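Local coordinates for VAO-type flavoprotein oxidase VAO615 (Myceliophthora thermophila, PDB 6F72) that binds one FAD bicovalently and is probably an oxidoreductase that reacts rapidly with molecular oxygen once reduced, although its substrate has not been identified, at residues 239-243 / 337-341; 316-320 / 433-437; 415-419 / 510-516; 448-453 / 472-478. Numbering follows the deposited sequence.

Contact 1: residues 239-243 / 337-341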
# COMPACT_ATOMS: atom_id res chain seq x y z
N ILE A 239 7.11 -0.67 10.69
CA ILE A 239 7.94 -0.20 11.81
C ILE A 239 8.76 -1.36 12.44
O ILE A 239 9.69 -1.16 13.22
CB ILE A 239 7.11 0.59 12.87
CG1 ILE A 239 5.98 -0.29 13.47
CG2 ILE A 239 6.54 1.87 12.25
CD1 ILE A 239 5.36 0.24 14.76
N LEU A 240 8.40 -2.58 12.04
CA LEU A 240 9.04 -3.80 12.51
C LEU A 240 10.07 -4.34 11.52
O LEU A 240 10.69 -5.38 11.77
CB LEU A 240 7.98 -4.88 12.82
CG LEU A 240 7.20 -4.84 14.14
CD1 LEU A 240 6.40 -6.14 14.30
CD2 LEU A 240 8.06 -4.59 15.38
N SER A 241 10.25 -3.64 10.40
CA SER A 241 11.12 -4.12 9.33
C SER A 241 12.60 -4.20 9.70
O SER A 241 13.29 -5.10 9.22
CB SER A 241 10.89 -3.34 8.04
OG SER A 241 9.67 -3.76 7.45
N SER A 242 13.06 -3.32 10.59
CA SER A 242 14.44 -3.37 11.09
C SER A 242 14.70 -4.62 11.92
O SER A 242 15.84 -5.05 12.06
CB SER A 242 14.77 -2.14 11.92
OG SER A 242 14.75 -0.98 11.13
N SER A 243 13.63 -5.17 12.50
CA SER A 243 13.72 -6.39 13.27
C SER A 243 13.49 -7.64 12.41
O SER A 243 14.18 -8.65 12.61
CB SER A 243 12.77 -6.37 14.47
OG SER A 243 13.22 -5.47 15.46
N GLY A 337 17.76 -3.15 15.32
CA GLY A 337 16.41 -3.69 15.18
C GLY A 337 15.28 -2.69 15.38
O GLY A 337 14.12 -3.08 15.45
N ASN A 338 15.62 -1.40 15.44
CA ASN A 338 14.68 -0.32 15.75
C ASN A 338 14.30 0.50 14.52
O ASN A 338 14.95 0.39 13.49
CB ASN A 338 15.28 0.63 16.79
CG ASN A 338 15.96 -0.10 17.93
OD1 ASN A 338 15.31 -0.73 18.75
ND2 ASN A 338 17.29 -0.01 17.98
N SER A 339 13.25 1.32 14.64
CA SER A 339 12.82 2.20 13.55
C SER A 339 12.28 3.53 14.04
O SER A 339 11.78 3.64 15.17
CB SER A 339 11.75 1.52 12.70
OG SER A 339 10.56 1.35 13.46
N PHE A 340 12.39 4.54 13.17
CA PHE A 340 11.64 5.79 13.32
C PHE A 340 10.68 5.96 12.17
O PHE A 340 11.07 5.85 11.00
CB PHE A 340 12.57 7.00 13.39
CG PHE A 340 13.04 7.33 14.78
CD1 PHE A 340 12.12 7.69 15.78
CD2 PHE A 340 14.40 7.31 15.10
CE1 PHE A 340 12.55 8.00 17.07
CE2 PHE A 340 14.84 7.62 16.38
CZ PHE A 340 13.92 7.96 17.37
N THR A 341 9.42 6.20 12.52
CA THR A 341 8.44 6.72 11.58
C THR A 341 8.21 8.19 11.96
O THR A 341 8.02 8.52 13.14
CB THR A 341 7.17 5.83 11.51
OG1 THR A 341 6.36 6.22 10.40
CG2 THR A 341 6.32 5.85 12.80
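Ile239, in the loop before the short helix 241-244, makes the first link: its carbonyl O accepts a hydrogen bond from Ser339 OG (2.7 Å), while its CG2 rests 4.0 Å from Thr341 CG2. Thr341 OG1 is hydrogen-bonded to Asp451 OD1. Leu240 faces away from segment 337-341, but Leu240 O accepts from Ser243 N (3.0 Å) and so shapes the helical turn. On that turn, Ser242 OG donates to Asn338 O at 2.7 Å and also receives the amide of Ser454; Ser242 O meets Gly337 CA at 3.5 Å in a CA-H...O contact. Ser243 OG completes the set with a 2.6 Å bond to Gly337 O. Gly337 ends helix 316-335 in a Schellman motif, with a positive phi that favours glycine; a CB here would crowd Ser243 OG. Three serine hydroxyls thus each donate to a main-chain carbonyl, so the connection from helix 316-335 to strand 339-344 of the seven-stranded sheet is tied to the FAD-binding part of the chain chiefly by polar bonds, with little apolar packing.

Contact 2: residues 316-320 / 433-437; sequences NEVYW and TDLFR. With NAG (2-acetamido-2-deoxy-beta-D-glucopyranose), chain G.
A helix-helix packing contact at the periphery of the fold joins the first turn of helix 316-335 to helix 426-439, two helices that pack against the seven-stranded antiparallel sheet. Both segments are regular alpha helix, with Trp320 N bonded to Asn316 O (3.1 Å) and Arg437 N to Thr433 O (3.0 Å). Their short axes approach to 11.7 Å at a signed crossing angle of 129°, nearer antiparallel than parallel, and the closest CA pair is Trp320 and Thr433, 6.9 Å apart. This wide spacing is filled by large side chains. Trp320 (chi1 m, chi2 112°) reaches across: its CZ3 lies 3.7 Å from Phe436 CB, and Trp320 O is 3.4 Å from Thr433 CG2. Arg437 (m, t, then chi3 near 96°) lays its aliphatic part over the indole, with CG 3.6 Å from the centroid of the five-membered ring and 9° off its normal, a CH-pi contact. Trp320 also packs on Val344 of the sheet. Nearby, methyl C8 of the NAG, the N-linked sugar on Asn438, comes within 3.5 Å of Leu435 N. Arg437 then reaches exposed Glu317 (chi1 -93°, chi2 m) in a very short salt bridge, NH2 to OE2 2.5 Å.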
# COMPACT_ATOMS: atom_id res chain seq x y z
N ASN A 316 15.26 28.44 10.89
CA ASN A 316 15.02 27.37 9.92
C ASN A 316 16.28 26.69 9.40
O ASN A 316 16.26 25.49 9.08
CB ASN A 316 14.18 27.89 8.75
CG ASN A 316 13.47 26.78 8.00
OD1 ASN A 316 13.77 26.53 6.84
ND2 ASN A 316 12.54 26.12 8.67
N GLU A 317 17.37 27.45 9.32
CA GLU A 317 18.63 26.92 8.82
C GLU A 317 19.27 25.85 9.72
O GLU A 317 19.79 24.85 9.22
CB GLU A 317 19.62 28.05 8.53
CG GLU A 317 19.58 28.54 7.09
CD GLU A 317 20.13 27.52 6.08
OE1 GLU A 317 21.04 26.73 6.43
OE2 GLU A 317 19.66 27.51 4.92
N VAL A 318 19.22 26.08 11.04
CA VAL A 318 19.72 25.12 12.04
C VAL A 318 18.80 23.90 12.09
O VAL A 318 19.28 22.77 12.22
CB VAL A 318 19.91 25.76 13.44
CG1 VAL A 318 20.26 24.72 14.50
CG2 VAL A 318 21.00 26.84 13.41
N TYR A 319 17.49 24.14 11.96
CA TYR A 319 16.48 23.07 11.86
C TYR A 319 16.83 22.05 10.77
O TYR A 319 16.82 20.85 11.05
CB TYR A 319 15.06 23.64 11.62
CG TYR A 319 14.04 22.59 11.18
CD1 TYR A 319 13.51 21.68 12.10
CD2 TYR A 319 13.63 22.50 9.85
CE1 TYR A 319 12.59 20.71 11.70
CE2 TYR A 319 12.71 21.53 9.44
CZ TYR A 319 12.19 20.64 10.37
OH TYR A 319 11.29 19.69 9.96
N TRP A 320 17.14 22.52 9.56
CA TRP A 320 17.44 21.62 8.44
C TRP A 320 18.76 20.87 8.57
O TRP A 320 18.89 19.74 8.09
CB TRP A 320 17.32 22.32 7.09
CG TRP A 320 15.89 22.52 6.70
CD1 TRP A 320 15.23 23.71 6.60
CD2 TRP A 320 14.93 21.49 6.40
NE1 TRP A 320 13.92 23.49 6.25
CE2 TRP A 320 13.70 22.15 6.11
CE3 TRP A 320 14.98 20.09 6.33
CZ2 TRP A 320 12.53 21.45 5.76
CZ3 TRP A 320 13.82 19.39 5.98
CH2 TRP A 320 12.61 20.07 5.70
N THR A 433 18.79 16.60 2.03
CA THR A 433 18.21 17.68 2.85
C THR A 433 17.59 18.78 1.98
O THR A 433 16.46 19.19 2.23
CB THR A 433 19.23 18.25 3.86
OG1 THR A 433 19.74 17.18 4.67
CG2 THR A 433 18.59 19.28 4.77
N ASP A 434 18.32 19.21 0.95
CA ASP A 434 17.81 20.21 -0.00
C ASP A 434 16.53 19.77 -0.75
O ASP A 434 15.67 20.62 -1.04
CB ASP A 434 18.89 20.68 -0.99
CG ASP A 434 20.07 21.39 -0.29
OD1 ASP A 434 19.92 21.90 0.84
OD2 ASP A 434 21.16 21.42 -0.90
N LEU A 435 16.40 18.47 -1.05
CA LEU A 435 15.15 17.93 -1.61
C LEU A 435 13.96 18.12 -0.66
O LEU A 435 12.89 18.59 -1.07
CB LEU A 435 15.29 16.45 -1.99
CG LEU A 435 14.02 15.68 -2.41
CD1 LEU A 435 13.42 16.24 -3.70
CD2 LEU A 435 14.30 14.18 -2.52
N PHE A 436 14.17 17.76 0.61
CA PHE A 436 13.17 17.86 1.67
C PHE A 436 12.74 19.31 1.93
O PHE A 436 11.57 19.55 2.24
CB PHE A 436 13.71 17.23 2.95
CG PHE A 436 13.66 15.72 2.97
CD1 PHE A 436 13.60 14.97 1.77
CD2 PHE A 436 13.70 15.03 4.19
CE1 PHE A 436 13.57 13.58 1.80
CE2 PHE A 436 13.66 13.63 4.22
CZ PHE A 436 13.61 12.91 3.02
N ARG A 437 13.68 20.25 1.80
CA ARG A 437 13.40 21.69 1.89
C ARG A 437 12.48 22.13 0.77
O ARG A 437 11.49 22.81 1.02
CB ARG A 437 14.67 22.53 1.83
CG ARG A 437 15.67 22.32 2.94
CD ARG A 437 16.90 23.16 2.64
NE ARG A 437 16.86 24.45 3.32
CZ ARG A 437 17.78 24.88 4.19
NH1 ARG A 437 18.85 24.14 4.49
NH2 ARG A 437 17.65 26.06 4.76
C1 NAG G . 15.59 22.68 -5.12
C2 NAG G . 16.24 21.64 -6.06
C3 NAG G . 17.07 22.24 -7.21
C4 NAG G . 16.45 23.52 -7.80
C5 NAG G . 16.16 24.50 -6.66
C6 NAG G . 15.62 25.85 -7.12
C7 NAG G . 16.91 19.44 -5.10
C8 NAG G . 17.90 18.77 -4.19
N2 NAG G . 17.07 20.76 -5.23
O3 NAG G . 17.22 21.29 -8.27
O4 NAG G . 17.29 24.09 -8.82
O5 NAG G . 15.19 23.89 -5.78
O6 NAG G . 14.28 25.71 -7.59
O7 NAG G . 16.05 18.79 -5.67

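Contact 3: residues 415-419 / 510-516. With FAD (flavin-adenine dinucleotide), chain E.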
# COMPACT_ATOMS: atom_id res chain seq x y z
N SER A 415 6.98 8.41 -3.71
CA SER A 415 7.94 7.82 -2.79
C SER A 415 9.35 7.75 -3.34
O SER A 415 9.59 7.68 -4.56
CB SER A 415 7.51 6.39 -2.38
OG SER A 415 7.45 5.55 -3.52
N ARG A 416 10.28 7.75 -2.41
CA ARG A 416 11.62 7.37 -2.74
C ARG A 416 12.13 6.46 -1.63
O ARG A 416 11.93 6.76 -0.45
CB ARG A 416 12.50 8.62 -2.93
CG ARG A 416 13.78 8.36 -3.72
CD ARG A 416 13.54 8.11 -5.20
NE ARG A 416 14.82 7.94 -5.85
CZ ARG A 416 15.04 7.36 -7.03
NH1 ARG A 416 14.04 6.84 -7.74
NH2 ARG A 416 16.29 7.28 -7.48
N ILE A 417 12.70 5.32 -2.03
CA ILE A 417 13.54 4.53 -1.15
C ILE A 417 14.92 5.15 -1.28
O ILE A 417 15.48 5.21 -2.37
CB ILE A 417 13.57 3.04 -1.54
CG1 ILE A 417 12.18 2.42 -1.33
CG2 ILE A 417 14.58 2.28 -0.70
CD1 ILE A 417 11.79 1.41 -2.38
N ILE A 418 15.42 5.66 -0.15
CA ILE A 418 16.66 6.43 -0.09
C ILE A 418 17.80 5.56 0.49
O ILE A 418 17.74 5.19 1.67
CB ILE A 418 16.47 7.75 0.70
CG1 ILE A 418 15.31 8.58 0.10
CG2 ILE A 418 17.77 8.56 0.75
CD1 ILE A 418 14.91 9.82 0.88
N PRO A 419 18.83 5.24 -0.33
CA PRO A 419 20.02 4.47 0.13
C PRO A 419 20.70 5.07 1.36
O PRO A 419 20.82 6.29 1.47
CB PRO A 419 20.98 4.53 -1.06
CG PRO A 419 20.14 4.84 -2.24
CD PRO A 419 18.84 5.46 -1.78
N THR A 510 18.30 11.70 -5.36
CA THR A 510 18.66 10.48 -4.64
C THR A 510 19.11 9.34 -5.58
O THR A 510 18.41 8.32 -5.71
CB THR A 510 17.50 10.02 -3.72
OG1 THR A 510 16.28 10.00 -4.48
CG2 THR A 510 17.34 10.94 -2.49
N PRO A 511 20.29 9.48 -6.24
CA PRO A 511 20.74 8.44 -7.18
C PRO A 511 20.99 7.12 -6.46
O PRO A 511 21.45 7.12 -5.32
CB PRO A 511 22.05 9.01 -7.75
CG PRO A 511 22.03 10.46 -7.42
CD PRO A 511 21.30 10.55 -6.11
N GLY A 512 20.64 6.01 -7.12
CA GLY A 512 20.78 4.65 -6.54
C GLY A 512 19.57 4.20 -5.73
O GLY A 512 19.49 3.06 -5.29
N GLY A 513 18.65 5.13 -5.50
CA GLY A 513 17.37 4.82 -4.86
C GLY A 513 16.34 4.32 -5.86
O GLY A 513 16.66 4.04 -7.02
N SER A 514 15.10 4.20 -5.41
CA SER A 514 14.04 3.72 -6.29
C SER A 514 12.70 4.26 -5.82
O SER A 514 12.63 4.91 -4.76
CB SER A 514 14.02 2.18 -6.33
OG SER A 514 13.55 1.68 -5.09
N VAL A 515 11.66 4.00 -6.61
CA VAL A 515 10.29 4.39 -6.25
C VAL A 515 9.55 3.12 -5.85
O VAL A 515 9.53 2.11 -6.58
CB VAL A 515 9.59 5.22 -7.36
CG1 VAL A 515 8.24 5.78 -6.90
CG2 VAL A 515 10.46 6.41 -7.76
N TYR A 516 9.03 3.14 -4.63
CA TYR A 516 8.27 2.05 -4.07
C TYR A 516 7.01 1.88 -4.92
O TYR A 516 6.25 2.85 -5.11
CB TYR A 516 7.97 2.34 -2.61
CG TYR A 516 7.16 1.31 -1.85
CD1 TYR A 516 7.21 -0.06 -2.16
CD2 TYR A 516 6.36 1.71 -0.77
CE1 TYR A 516 6.45 -0.99 -1.44
CE2 TYR A 516 5.61 0.79 -0.05
CZ TYR A 516 5.66 -0.56 -0.37
OH TYR A 516 4.89 -1.45 0.37
PA FAD E . -5.99 -2.90 -3.03
O1A FAD E . -6.14 -1.58 -3.74
O2A FAD E . -7.26 -3.68 -2.80
O5B FAD E . -4.94 -3.80 -3.86
C5B FAD E . -3.73 -3.25 -4.38
C4B FAD E . -3.23 -4.05 -5.58
O4B FAD E . -3.06 -5.42 -5.21
C3B FAD E . -4.18 -4.06 -6.77
O3B FAD E . -3.36 -4.07 -7.95
C2B FAD E . -4.92 -5.38 -6.67
O2B FAD E . -5.31 -5.88 -7.95
C1B FAD E . -3.89 -6.28 -6.01
N9A FAD E . -4.45 -7.32 -5.11
C8A FAD E . -4.90 -7.12 -3.86
N7A FAD E . -5.31 -8.29 -3.30
C5A FAD E . -5.10 -9.26 -4.20
C6A FAD E . -5.31 -10.72 -4.25
N6A FAD E . -5.84 -11.36 -3.19
N1A FAD E . -4.97 -11.38 -5.39
C2A FAD E . -4.44 -10.74 -6.46
N3A FAD E . -4.21 -9.40 -6.48
C4A FAD E . -4.52 -8.62 -5.40
N1 FAD E . 2.38 0.57 2.39
C2 FAD E . 3.48 0.31 3.14
O2 FAD E . 4.40 -0.37 2.65
N3 FAD E . 3.60 0.79 4.40
C4 FAD E . 2.67 1.54 5.01
O4 FAD E . 2.84 1.96 6.18
C4X FAD E . 1.44 1.85 4.26
N5 FAD E . 0.45 2.59 4.80
C5X FAD E . -0.69 2.88 4.10
C6 FAD E . -1.72 3.65 4.68
C7 FAD E . -2.88 3.93 3.94
C7M FAD E . -3.97 4.77 4.58
C8 FAD E . -3.04 3.39 2.53
C8M FAD E . -4.29 3.55 1.69
C9 FAD E . -2.01 2.63 1.98
C9A FAD E . -0.85 2.35 2.70
N10 FAD E . 0.18 1.56 2.13
C10 FAD E . 1.34 1.30 2.88
C1' FAD E . 0.05 1.09 0.75
C2' FAD E . -0.26 -0.36 0.50
O2' FAD E . 0.91 -1.11 0.78
C3' FAD E . -0.63 -0.44 -0.98
O3' FAD E . -1.60 0.57 -1.33
C4' FAD E . -1.16 -1.82 -1.34
O4' FAD E . -1.26 -1.93 -2.76
C5' FAD E . -2.49 -2.11 -0.64
O5' FAD E . -3.03 -3.36 -1.06
P FAD E . -4.55 -3.72 -0.71
O1P FAD E . -4.78 -3.45 0.75
O2P FAD E . -4.79 -5.09 -1.31
O3P FAD E . -5.35 -2.63 -1.59
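Arg416 is the polar centre of the contact. Its NE donates to Thr510 OG1 (2.9 Å), which is also hydrogen-bonded to Met506 O, and its NH2 to Thr510 O (3.0 Å, nearly linear), while NH1 salt-bridges Asp507 on helix 488-508. Thr510 O also accepts Gly513 N at 3.2 Å, closing the type II beta turn Thr510-Gly513, so the arginine binds the carbonyl that defines the turn. Next come two main-chain bonds, Ile417 N to Ser514 O (2.8 Å) and Ser514 N to Ile417 O (3.2 Å), which make a single antiparallel bridge of the hydrogen-bonded type on the edge of strand 412-419. A weak bond runs from Tyr516 N to Ser415 OG (3.1 Å); that hydroxyl is also bonded to Glu519.

In the packing, Gly513 CA sits 3.2 Å from Ile417 O and 3.5 Å from Pro419 CD, too close for any side chain, whereas Gly512 has the positive phi of the turn. Val515 CG1 lies against Ser415 O at 3.3 Å, and Ile417 CD1 touches Tyr516 CB at 3.9 Å. Beyond it, the Tyr516 ring extends to the flavin, where its OH donates to FAD O2 at 2.6 Å. An irregular loop is therefore fastened to a sheet edge by backbone and guanidinium bonds, an anchorage consistent with positioning Tyr516, whose OH also bonds Asn518, at the pyrimidine carbonyl of the isoalloxazine.

Contact 4: residues 448-453 / 472-478; sequences FYCDSF and GMLLCAP
Strand 448-452 and strand 472-480 form a ladder in the seven-stranded antiparallel sheet, pinned by a cross-strand disulfide. Their short-segment axes run 4.5 Å apart at 158°. Cys450 faces Cys476 in a non-hydrogen-bonded pair whose CA atoms are only 4.0 Å apart; with both chi1 angles m, the SG atoms join at 2.0 Å with chi3 112°. Ser452 pairs likewise with Leu474, on the same face. Asp451 and Leu475 make the hydrogen-bonded pair on the other face, N to O at 2.8 Å in both directions. Ala477 N to Tyr449 O (2.8 Å) and Phe453 N to Met473 O (3.0 Å) extend the ladder. Met473 has psi -34° and, with Leu474, forms a classic beta bulge opposite Ile418.

Two aromatic side chains, both chi1 p, fold over the ends of the partner strand. The Phe448 ring fills the groove between Pro478 and Cys476: one face meets Pro478 CG (CH-pi, 4.1 Å from the centroid), and edge atom CE2 lies 4.0 Å from Cys476 CB. Phe453 covers the hollow above the Met473 carbonyl, with CE2 3.9 Å from Leu475 CB. One water joins Tyr449 N (2.8 Å) to Ala477 O (2.5 Å), another Phe453 O (2.8 Å) to Gly472 O (2.9 Å). Phe436 of helix 426-439 packs the disulfide face, Leu474 meets helix 316-335, and strands 339-344 and 412-419 flank the pair.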
# COMPACT_ATOMS: atom_id res chain seq x y z
N PHE A 448 5.25 15.59 5.15
CA PHE A 448 5.18 14.24 4.60
C PHE A 448 5.87 13.25 5.53
O PHE A 448 6.73 13.62 6.34
CB PHE A 448 5.76 14.17 3.18
CG PHE A 448 7.23 14.53 3.09
CD1 PHE A 448 7.62 15.86 2.90
CD2 PHE A 448 8.21 13.55 3.18
CE1 PHE A 448 8.97 16.20 2.82
CE2 PHE A 448 9.56 13.88 3.10
CZ PHE A 448 9.94 15.21 2.92
N TYR A 449 5.46 11.99 5.41
CA TYR A 449 5.96 10.94 6.28
C TYR A 449 7.16 10.24 5.68
O TYR A 449 7.26 10.04 4.46
CB TYR A 449 4.87 9.93 6.60
CG TYR A 449 3.76 10.50 7.45
CD1 TYR A 449 3.94 10.69 8.83
CD2 TYR A 449 2.52 10.83 6.87
CE1 TYR A 449 2.92 11.21 9.62
CE2 TYR A 449 1.49 11.34 7.66
CZ TYR A 449 1.69 11.53 9.03
OH TYR A 449 0.68 12.06 9.80
N CYS A 450 8.08 9.88 6.58
CA CYS A 450 9.15 8.96 6.25
C CYS A 450 9.17 7.80 7.22
O CYS A 450 8.85 7.94 8.40
CB CYS A 450 10.50 9.64 6.33
SG CYS A 450 10.73 10.94 5.14
N ASP A 451 9.57 6.65 6.69
CA ASP A 451 9.93 5.55 7.55
C ASP A 451 11.40 5.23 7.38
O ASP A 451 11.97 5.47 6.32
CB ASP A 451 9.09 4.33 7.24
CG ASP A 451 8.32 3.87 8.45
OD1 ASP A 451 7.20 4.42 8.63
OD2 ASP A 451 8.85 3.00 9.20
N SER A 452 11.98 4.68 8.44
CA SER A 452 13.38 4.29 8.45
C SER A 452 13.52 2.83 8.86
O SER A 452 12.77 2.33 9.71
CB SER A 452 14.18 5.20 9.38
OG SER A 452 13.63 5.21 10.68
N PHE A 453 14.49 2.16 8.24
CA PHE A 453 14.63 0.70 8.34
C PHE A 453 16.01 0.24 7.90
O PHE A 453 16.67 0.89 7.08
CB PHE A 453 13.57 0.00 7.46
CG PHE A 453 13.66 0.38 6.01
CD1 PHE A 453 14.49 -0.33 5.13
CD2 PHE A 453 12.93 1.45 5.52
CE1 PHE A 453 14.60 0.03 3.80
CE2 PHE A 453 13.02 1.81 4.18
CZ PHE A 453 13.85 1.11 3.32
N GLY A 472 18.71 0.60 1.00
CA GLY A 472 17.87 1.69 1.50
C GLY A 472 17.86 1.85 3.00
O GLY A 472 18.01 0.86 3.74
N MET A 473 17.71 3.10 3.44
CA MET A 473 17.55 3.44 4.85
C MET A 473 16.22 4.18 5.13
O MET A 473 15.62 4.01 6.19
CB MET A 473 18.76 4.25 5.34
CG MET A 473 18.92 4.26 6.85
SD MET A 473 20.31 5.18 7.55
CE MET A 473 19.76 6.86 7.36
N LEU A 474 15.79 5.01 4.16
CA LEU A 474 14.56 5.79 4.28
C LEU A 474 13.56 5.44 3.17
O LEU A 474 13.93 5.17 2.03
CB LEU A 474 14.86 7.30 4.23
CG LEU A 474 15.98 7.94 5.06
CD1 LEU A 474 16.06 9.42 4.74
CD2 LEU A 474 15.80 7.73 6.56
N LEU A 475 12.28 5.43 3.54
CA LEU A 475 11.21 5.42 2.56
C LEU A 475 10.38 6.62 2.91
O LEU A 475 9.66 6.61 3.92
CB LEU A 475 10.37 4.13 2.60
CG LEU A 475 9.15 3.89 1.66
CD1 LEU A 475 7.93 4.73 2.01
CD2 LEU A 475 9.46 4.07 0.19
N CYS A 476 10.51 7.65 2.09
CA CYS A 476 9.74 8.89 2.29
C CYS A 476 8.63 8.99 1.27
O CYS A 476 8.83 8.73 0.08
CB CYS A 476 10.65 10.11 2.23
SG CYS A 476 11.79 10.14 3.62
N ALA A 477 7.46 9.38 1.76
CA ALA A 477 6.28 9.48 0.92
C ALA A 477 5.67 10.91 0.89
O ALA A 477 4.66 11.18 1.58
CB ALA A 477 5.24 8.45 1.35
N PRO A 478 6.25 11.83 0.07
CA PRO A 478 5.53 13.09 -0.18
C PRO A 478 4.16 12.84 -0.81
O PRO A 478 4.07 12.26 -1.90
CB PRO A 478 6.46 13.83 -1.14
CG PRO A 478 7.81 13.37 -0.72
CD PRO A 478 7.61 11.89 -0.47
O HOH W 1 3.37 11.31 3.75
O HOH W 2 19.34 0.94 6.26

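In the fold
Contacts 1, 3 and 4 meet in the seven-stranded sheet. Contact 4 lies between the other two: strand 448-452 neighbours strand 339-344 of contact 1, and strand 472-480 neighbours strand 412-419 of contact 3. Asp451 OD1 lies 2.7 Å from Thr341 OG1, and Leu474 O 2.7 Å from Ile418 N; the centres of contacts 3 and 4 are about 9 Å apart. Contact 2 belongs to the helical layer: its Phe436 CZ reaches Cys476 SG at 3.4 Å and Ile418 CD1 at 4.0 Å. Towards the flavin, Tyr516 bonds directly, whereas the side chains of Asp451 and Thr341 stay about 6 and 7 Å from the nearest atoms of FAD. The cofactor itself is covalently held by His157 and Cys222.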